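PDB 1XEB: hypothetical protein PA0115 from Pseudomonas aeruginosa, which probably transfers an acyl group, likely acetyl, from acyl-coenzyme A to an amine, although its natural substrate is not established. Local coordinates for residues R25-V30 with V82-A87; H50-W55 with A62-L67. One frame throughout, in Å; residues are numbered along the deposited sequence.

From the N terminus, the chain runs through strand 4-9 into helix 15-32, whose residues 25-30 form the first half of interaction 1. It then enters the hairpin of strands 50-56 and 59-67, where interaction 2 closes a short loop by pairing 50-55 with 62-67. Interaction 1 closes the longer loop when residues 82-87, the last two of strand 76-83 and the turn after it, come back against the helix. The hairpin contact is therefore nested inside the helix contact. Strands 59-67 and 76-83 are neighbours in one sheet, and Val-82 O lies 2.9 Å from Tyr-63 N, probably hydrogen-bonded. Together, the two contacts tie the first helix to the antiparallel strands of the N-terminal part of the GNAT sheet.

Interaction 1: R25-V30 with V82-A87; sequences RTEVFV and VSSSAA
Val-28 and Val-82 meet through methyl groups set by their first torsions: Val-28 has CG1 anti to its backbone N (chi1 178°), which leaves CG2 beside that N, whereas in Val-82 it is CG2 that stands anti to N, with CG1 between N and the carbonyl carbon (chi1 67°). This is helix-on-sheet packing in the GNAT fold, helix 15-32 lying against the end of strand 76-83. Val-82 CG2 presses into the Val-28 side chain, 3.4 Å from its CG2 and 3.5 Å from its CB, a tight approach that makes this methyl the centre of the contact. Phe-29 reaches the same valine from the next helix position. Its ring meets Val-82 obliquely, with CZ 3.9 Å from Val-82 CB. The aliphatic part of Arg-25 adds a looser contact, CG lying 4.4 Å from Val-82 CG1, while the guanidinium turns to salt bridges with Glu-39 and Asp-44. Beyond Ser-83 the chain leaves the strand towards helix 92-108, by a segment that in GNAT relatives leads into the loop binding the coenzyme A pyrophosphate. Here the nearest polar approach is a distant one, Glu-27 OE2 lying 4.3 Å from Ser-84 OG.

Interaction 2: H50-W55 with A62-L67; sequences HHLMAW and AYLRLL
His-50 to Ala-54 pair with Leu-66 to Ala-62 in an antiparallel beta hairpin of the GNAT sheet. Five backbone hydrogen bonds join the strands: two each in the pairs His-50/Leu-66 and Leu-52/Leu-64, and one from Ala-54 N to Ala-62 O. Between these pairs, Tyr-63 CA makes a CA-H...O contact of 3.3 Å with Leu-52 O. The side-chain hydrogen bond is short: His-51 ND1 and Tyr-63 OH are 2.6 Å apart, and either could be the donor. Tyr-63 has CG anti to its backbone N (chi1 169°); its side chain lies beside that of His-51, pointing the same way, and the rings meet rim to rim, their planes 31° apart. A second bond, from His-51 NE2 to Asp-44 O, further fixes the imidazole. Apolar contacts occupy both faces. Leu-52 CD2 packs 3.7 Å from Leu-64 CG, and Ala-54 CB faces Ala-62 CB; across the sheet, CG of selenomethionine Met-53 meets the Tyr-63 ring edge at CD1 (3.8 Å). The leucine and alanine face is covered by helix 92-108, while strands 4-9 and 76-83 flank the hairpin within the sheet.

Interaction 1: R25-V30 with V82-A87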
ATOM      1  N   ARG A  25      -8.238   6.472  -0.903  1.00 24.21           N
ATOM      2  CA  ARG A  25      -6.902   7.032  -0.732  1.00 21.14           C
ATOM      3  C   ARG A  25      -6.938   8.533  -0.477  1.00 19.63           C
ATOM      4  O   ARG A  25      -6.191   9.057   0.367  1.00 18.56           O
ATOM      5  CB  ARG A  25      -6.052   6.700  -1.963  1.00 17.15           C
ATOM      6  CG  ARG A  25      -5.439   5.312  -1.902  1.00 16.01           C
ATOM      7  CD  ARG A  25      -4.921   4.845  -3.250  1.00 18.83           C
ATOM      8  NE  ARG A  25      -4.172   5.874  -3.975  1.00 19.43           N
ATOM      9  CZ  ARG A  25      -3.609   5.657  -5.151  1.00 20.60           C
ATOM     10  NH1 ARG A  25      -2.946   6.630  -5.778  1.00 20.62           N
ATOM     11  NH2 ARG A  25      -3.702   4.448  -5.693  1.00 17.62           N
ATOM     12  N   THR A  26      -7.825   9.217  -1.189  1.00 18.15           N
ATOM     13  CA  THR A  26      -7.954  10.656  -1.047  1.00 19.96           C
ATOM     14  C   THR A  26      -8.559  10.987   0.305  1.00 21.37           C
ATOM     15  O   THR A  26      -8.125  11.923   0.999  1.00 21.63           O
ATOM     16  CB  THR A  26      -8.863  11.245  -2.139  1.00 20.70           C
ATOM     17  OG1 THR A  26      -8.287  11.011  -3.426  1.00 20.86           O
ATOM     18  CG2 THR A  26      -9.029  12.728  -1.934  1.00 22.42           C
ATOM     19  N   GLU A  27      -9.568  10.210   0.679  1.00 22.42           N
ATOM     20  CA  GLU A  27     -10.246  10.433   1.943  1.00 22.39           C
ATOM     21  C   GLU A  27      -9.280  10.369   3.115  1.00 22.73           C
ATOM     22  O   GLU A  27      -9.352  11.187   4.023  1.00 22.62           O
ATOM     23  CB  GLU A  27     -11.354   9.405   2.117  1.00 23.67           C
ATOM     24  CG  GLU A  27     -12.062   9.455   3.465  1.00 23.60           C
ATOM     25  CD  GLU A  27     -13.173   8.428   3.538  1.00 26.48           C
ATOM     26  OE1 GLU A  27     -14.263   8.697   2.981  1.00 27.76           O
ATOM     27  OE2 GLU A  27     -12.943   7.343   4.131  1.00 28.10           O
ATOM     28  N   VAL A  28      -8.367   9.400   3.090  1.00 24.05           N
ATOM     29  CA  VAL A  28      -7.406   9.255   4.173  1.00 23.03           C
ATOM     30  C   VAL A  28      -6.127  10.081   4.043  1.00 23.60           C
ATOM     31  O   VAL A  28      -5.815  10.848   4.938  1.00 26.15           O
ATOM     32  CB  VAL A  28      -7.049   7.778   4.382  1.00 23.64           C
ATOM     33  CG1 VAL A  28      -6.003   7.627   5.480  1.00 18.62           C
ATOM     34  CG2 VAL A  28      -8.319   7.016   4.763  1.00 25.61           C
ATOM     35  N   PHE A  29      -5.391   9.936   2.945  1.00 22.83           N
ATOM     36  CA  PHE A  29      -4.140  10.684   2.769  1.00 21.46           C
ATOM     37  C   PHE A  29      -4.320  12.169   2.484  1.00 20.48           C
ATOM     38  O   PHE A  29      -3.482  12.972   2.885  1.00 21.85           O
ATOM     39  CB  PHE A  29      -3.278  10.046   1.669  1.00 20.01           C
ATOM     40  CG  PHE A  29      -2.906   8.625   1.953  1.00 21.17           C
ATOM     41  CD1 PHE A  29      -3.139   7.631   1.011  1.00 19.28           C
ATOM     42  CD2 PHE A  29      -2.383   8.269   3.191  1.00 19.24           C
ATOM     43  CE1 PHE A  29      -2.870   6.301   1.293  1.00 21.59           C
ATOM     44  CE2 PHE A  29      -2.110   6.947   3.486  1.00 23.02           C
ATOM     45  CZ  PHE A  29      -2.356   5.952   2.536  1.00 22.67           C
ATOM     46  N   VAL A  30      -5.396  12.548   1.802  1.00 19.16           N
ATOM     47  CA  VAL A  30      -5.619  13.961   1.531  1.00 20.39           C
ATOM     48  C   VAL A  30      -6.488  14.635   2.591  1.00 21.96           C
ATOM     49  O   VAL A  30      -6.050  15.556   3.269  1.00 22.48           O
ATOM     50  CB  VAL A  30      -6.288  14.193   0.163  1.00 21.74           C
ATOM     51  CG1 VAL A  30      -6.546  15.682  -0.041  1.00 21.43           C
ATOM     52  CG2 VAL A  30      -5.416  13.667  -0.941  1.00 20.65           C
ATOM     53  N   VAL A  82      -3.793   1.716   3.326  1.00 24.37           N
ATOM     54  CA  VAL A  82      -4.890   2.442   3.953  1.00 25.84           C
ATOM     55  C   VAL A  82      -6.053   1.546   4.365  1.00 27.07           C
ATOM     56  O   VAL A  82      -6.300   0.491   3.782  1.00 25.91           O
ATOM     57  CB  VAL A  82      -5.419   3.549   2.977  1.00 25.23           C
ATOM     58  CG1 VAL A  82      -6.075   2.908   1.757  1.00 24.00           C
ATOM     59  CG2 VAL A  82      -6.409   4.452   3.671  1.00 24.92           C
ATOM     60  N   SER A  83      -6.775   1.983   5.380  1.00 27.48           N
ATOM     61  CA  SER A  83      -7.922   1.240   5.849  1.00 28.15           C
ATOM     62  C   SER A  83      -8.929   2.303   6.235  1.00 27.92           C
ATOM     63  O   SER A  83      -8.557   3.324   6.803  1.00 26.44           O
ATOM     64  CB  SER A  83      -7.543   0.384   7.063  1.00 28.29           C
ATOM     65  OG  SER A  83      -7.364   1.192   8.214  1.00 30.88           O
ATOM     66  N   SER A  84     -10.199   2.077   5.913  1.00 30.43           N
ATOM     67  CA  SER A  84     -11.247   3.045   6.244  1.00 32.77           C
ATOM     68  C   SER A  84     -11.326   3.308   7.750  1.00 32.45           C
ATOM     69  O   SER A  84     -11.272   2.380   8.567  1.00 32.22           O
ATOM     70  CB  SER A  84     -12.604   2.555   5.740  1.00 33.22           C
ATOM     71  OG  SER A  84     -13.601   3.529   5.999  1.00 36.40           O
ATOM     72  N   SER A  85     -11.463   4.574   8.118  1.00 33.74           N
ATOM     73  CA  SER A  85     -11.518   4.933   9.537  1.00 35.64           C
ATOM     74  C   SER A  85     -12.571   4.162  10.326  1.00 35.23           C
ATOM     75  O   SER A  85     -12.373   3.870  11.494  1.00 36.86           O
ATOM     76  CB  SER A  85     -11.766   6.439   9.709  1.00 34.77           C
ATOM     77  OG  SER A  85     -13.058   6.813   9.250  1.00 34.76           O
ATOM     78  N   ALA A  86     -13.681   3.827   9.683  1.00 36.13           N
ATOM     79  CA  ALA A  86     -14.762   3.117  10.353  1.00 38.31           C
ATOM     80  C   ALA A  86     -14.445   1.660  10.665  1.00 39.28           C
ATOM     81  O   ALA A  86     -15.036   1.068  11.576  1.00 39.72           O
ATOM     82  CB  ALA A  86     -16.030   3.195   9.509  1.00 37.85           C
ATOM     83  N   ALA A  87     -13.513   1.088   9.909  1.00 38.19           N
ATOM     84  CA  ALA A  87     -13.129  -0.302  10.097  1.00 36.66           C
ATOM     85  C   ALA A  87     -11.747  -0.452  10.733  1.00 36.64           C
ATOM     86  O   ALA A  87     -11.061  -1.446  10.517  1.00 38.06           O
ATOM     87  CB  ALA A  87     -13.166  -1.004   8.758  1.00 36.16           C
TER

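Interaction 2: H50-W55 with A62-L67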
ATOM      1  N   HIS A  50      -0.058  -3.672  -9.107  1.00 24.68           N
ATOM      2  CA  HIS A  50      -1.247  -4.396  -8.676  1.00 24.64           C
ATOM      3  C   HIS A  50      -1.998  -3.609  -7.614  1.00 24.38           C
ATOM      4  O   HIS A  50      -1.457  -2.670  -7.027  1.00 24.35           O
ATOM      5  CB  HIS A  50      -0.891  -5.798  -8.163  1.00 24.51           C
ATOM      6  CG  HIS A  50      -0.758  -6.814  -9.254  1.00 24.10           C
ATOM      7  ND1 HIS A  50       0.193  -6.721 -10.243  1.00 24.10           N
ATOM      8  CD2 HIS A  50      -1.486  -7.921  -9.539  1.00 25.02           C
ATOM      9  CE1 HIS A  50       0.047  -7.724 -11.092  1.00 24.85           C
ATOM     10  NE2 HIS A  50      -0.966  -8.465 -10.687  1.00 23.68           N
ATOM     11  N   HIS A  51      -3.254  -3.987  -7.390  1.00 23.67           N
ATOM     12  CA  HIS A  51      -4.085  -3.319  -6.405  1.00 23.23           C
ATOM     13  C   HIS A  51      -4.803  -4.340  -5.515  1.00 25.22           C
ATOM     14  O   HIS A  51      -5.652  -5.114  -5.981  1.00 27.16           O
ATOM     15  CB  HIS A  51      -5.092  -2.414  -7.123  1.00 22.62           C
ATOM     16  CG  HIS A  51      -4.448  -1.395  -8.015  1.00 22.15           C
ATOM     17  ND1 HIS A  51      -4.164  -0.109  -7.601  1.00 20.69           N
ATOM     18  CD2 HIS A  51      -3.968  -1.497  -9.281  1.00 19.85           C
ATOM     19  CE1 HIS A  51      -3.532   0.532  -8.569  1.00 20.75           C
ATOM     20  NE2 HIS A  51      -3.401  -0.289  -9.598  1.00 19.63           N
ATOM     21  N   LEU A  52      -4.443  -4.345  -4.232  1.00 23.84           N
ATOM     22  CA  LEU A  52      -5.041  -5.248  -3.267  1.00 24.70           C
ATOM     23  C   LEU A  52      -6.219  -4.533  -2.630  1.00 25.80           C
ATOM     24  O   LEU A  52      -6.086  -3.424  -2.119  1.00 25.85           O
ATOM     25  CB  LEU A  52      -4.024  -5.639  -2.194  1.00 24.43           C
ATOM     26  CG  LEU A  52      -4.585  -6.583  -1.132  1.00 24.16           C
ATOM     27  CD1 LEU A  52      -4.824  -7.946  -1.757  1.00 22.27           C
ATOM     28  CD2 LEU A  52      -3.627  -6.685   0.040  1.00 25.78           C
HETATM   29  N   MSE A  53      -7.378  -5.169  -2.665  1.00 27.80           N
HETATM   30  CA  MSE A  53      -8.583  -4.562  -2.126  1.00 29.05           C
HETATM   31  C   MSE A  53      -9.391  -5.527  -1.258  1.00 27.85           C
HETATM   32  O   MSE A  53      -9.460  -6.721  -1.533  1.00 27.32           O
HETATM   33  CB  MSE A  53      -9.470  -4.068  -3.274  1.00 30.63           C
HETATM   34  CG  MSE A  53      -8.819  -3.062  -4.207  1.00 36.05           C
HETATM   35 SE   MSE A  53      -9.817  -2.791  -5.879  1.00 42.83          SE
HETATM   36  CE  MSE A  53     -11.120  -1.546  -5.238  1.00 41.62           C
ATOM     37  N   ALA A  54      -9.984  -4.988  -0.201  1.00 28.78           N
ATOM     38  CA  ALA A  54     -10.830  -5.756   0.701  1.00 30.47           C
ATOM     39  C   ALA A  54     -12.175  -5.030   0.694  1.00 31.15           C
ATOM     40  O   ALA A  54     -12.262  -3.850   1.048  1.00 28.98           O
ATOM     41  CB  ALA A  54     -10.238  -5.785   2.101  1.00 27.13           C
ATOM     42  N   TRP A  55     -13.211  -5.745   0.259  1.00 33.60           N
ATOM     43  CA  TRP A  55     -14.566  -5.201   0.171  1.00 36.84           C
ATOM     44  C   TRP A  55     -15.576  -5.799   1.160  1.00 39.76           C
ATOM     45  O   TRP A  55     -15.426  -6.934   1.612  1.00 40.88           O
ATOM     46  CB  TRP A  55     -15.106  -5.415  -1.235  1.00 33.80           C
ATOM     47  CG  TRP A  55     -14.440  -4.615  -2.285  1.00 32.46           C
ATOM     48  CD1 TRP A  55     -13.228  -4.850  -2.855  1.00 31.97           C
ATOM     49  CD2 TRP A  55     -14.988  -3.472  -2.952  1.00 32.82           C
ATOM     50  NE1 TRP A  55     -12.986  -3.927  -3.847  1.00 32.88           N
ATOM     51  CE2 TRP A  55     -14.052  -3.070  -3.925  1.00 32.92           C
ATOM     52  CE3 TRP A  55     -16.181  -2.752  -2.822  1.00 32.09           C
ATOM     53  CZ2 TRP A  55     -14.274  -1.977  -4.765  1.00 34.40           C
ATOM     54  CZ3 TRP A  55     -16.400  -1.665  -3.658  1.00 31.58           C
ATOM     55  CH2 TRP A  55     -15.456  -1.288  -4.615  1.00 31.33           C
ATOM     56  N   ALA A  62     -10.326  -1.520   2.862  1.00 29.39           N
ATOM     57  CA  ALA A  62      -8.880  -1.547   2.981  1.00 28.56           C
ATOM     58  C   ALA A  62      -8.272  -1.680   1.608  1.00 27.96           C
ATOM     59  O   ALA A  62      -8.839  -2.347   0.726  1.00 27.13           O
ATOM     60  CB  ALA A  62      -8.429  -2.709   3.865  1.00 26.36           C
ATOM     61  N   TYR A  63      -7.104  -1.061   1.449  1.00 25.20           N
ATOM     62  CA  TYR A  63      -6.391  -1.071   0.189  1.00 23.91           C
ATOM     63  C   TYR A  63      -4.892  -0.888   0.356  1.00 22.89           C
ATOM     64  O   TYR A  63      -4.421  -0.333   1.345  1.00 20.48           O
ATOM     65  CB  TYR A  63      -6.922   0.069  -0.683  1.00 25.38           C
ATOM     66  CG  TYR A  63      -6.102   0.352  -1.919  1.00 25.23           C
ATOM     67  CD1 TYR A  63      -6.383  -0.285  -3.126  1.00 24.17           C
ATOM     68  CD2 TYR A  63      -5.031   1.234  -1.874  1.00 23.38           C
ATOM     69  CE1 TYR A  63      -5.612  -0.044  -4.260  1.00 25.80           C
ATOM     70  CE2 TYR A  63      -4.251   1.474  -2.997  1.00 26.10           C
ATOM     71  CZ  TYR A  63      -4.546   0.837  -4.190  1.00 26.55           C
ATOM     72  OH  TYR A  63      -3.792   1.098  -5.318  1.00 28.48           O
ATOM     73  N   LEU A  64      -4.151  -1.402  -0.613  1.00 21.76           N
ATOM     74  CA  LEU A  64      -2.716  -1.207  -0.674  1.00 24.06           C
ATOM     75  C   LEU A  64      -2.292  -1.465  -2.126  1.00 24.74           C
ATOM     76  O   LEU A  64      -2.903  -2.262  -2.854  1.00 23.27           O
ATOM     77  CB  LEU A  64      -1.945  -2.090   0.325  1.00 23.81           C
ATOM     78  CG  LEU A  64      -1.576  -3.552   0.093  1.00 27.39           C
ATOM     79  CD1 LEU A  64      -0.639  -3.708  -1.111  1.00 26.57           C
ATOM     80  CD2 LEU A  64      -0.898  -4.058   1.360  1.00 27.92           C
ATOM     81  N   ARG A  65      -1.258  -0.749  -2.541  1.00 24.22           N
ATOM     82  CA  ARG A  65      -0.748  -0.847  -3.892  1.00 23.10           C
ATOM     83  C   ARG A  65       0.632  -1.505  -3.962  1.00 22.31           C
ATOM     84  O   ARG A  65       1.497  -1.282  -3.105  1.00 19.32           O
ATOM     85  CB  ARG A  65      -0.677   0.557  -4.500  1.00 22.85           C
ATOM     86  CG  ARG A  65      -0.120   0.599  -5.906  1.00 23.75           C
ATOM     87  CD  ARG A  65      -0.116   2.016  -6.445  1.00 22.90           C
ATOM     88  NE  ARG A  65       0.823   2.886  -5.738  1.00 18.54           N
ATOM     89  CZ  ARG A  65       1.023   4.163  -6.051  1.00 21.13           C
ATOM     90  NH1 ARG A  65       0.344   4.713  -7.058  1.00 17.47           N
ATOM     91  NH2 ARG A  65       1.902   4.891  -5.364  1.00 18.96           N
ATOM     92  N   LEU A  66       0.814  -2.313  -5.000  1.00 21.57           N
ATOM     93  CA  LEU A  66       2.066  -2.996  -5.252  1.00 23.61           C
ATOM     94  C   LEU A  66       2.673  -2.523  -6.588  1.00 24.12           C
ATOM     95  O   LEU A  66       2.068  -2.691  -7.648  1.00 24.93           O
ATOM     96  CB  LEU A  66       1.824  -4.514  -5.278  1.00 21.50           C
ATOM     97  CG  LEU A  66       1.377  -5.067  -3.921  1.00 23.88           C
ATOM     98  CD1 LEU A  66       0.394  -6.210  -4.088  1.00 23.51           C
ATOM     99  CD2 LEU A  66       2.579  -5.514  -3.156  1.00 22.91           C
ATOM    100  N   LEU A  67       3.859  -1.921  -6.536  1.00 24.72           N
ATOM    101  CA  LEU A  67       4.539  -1.477  -7.756  1.00 25.40           C
ATOM    102  C   LEU A  67       5.529  -2.576  -8.182  1.00 25.78           C
ATOM    103  O   LEU A  67       6.265  -3.101  -7.337  1.00 26.44           O
ATOM    104  CB  LEU A  67       5.279  -0.163  -7.495  1.00 24.62           C
ATOM    105  CG  LEU A  67       4.464   1.123  -7.297  1.00 25.24           C
ATOM    106  CD1 LEU A  67       3.324   0.869  -6.357  1.00 29.03           C
ATOM    107  CD2 LEU A  67       5.356   2.234  -6.749  1.00 23.36           C
TER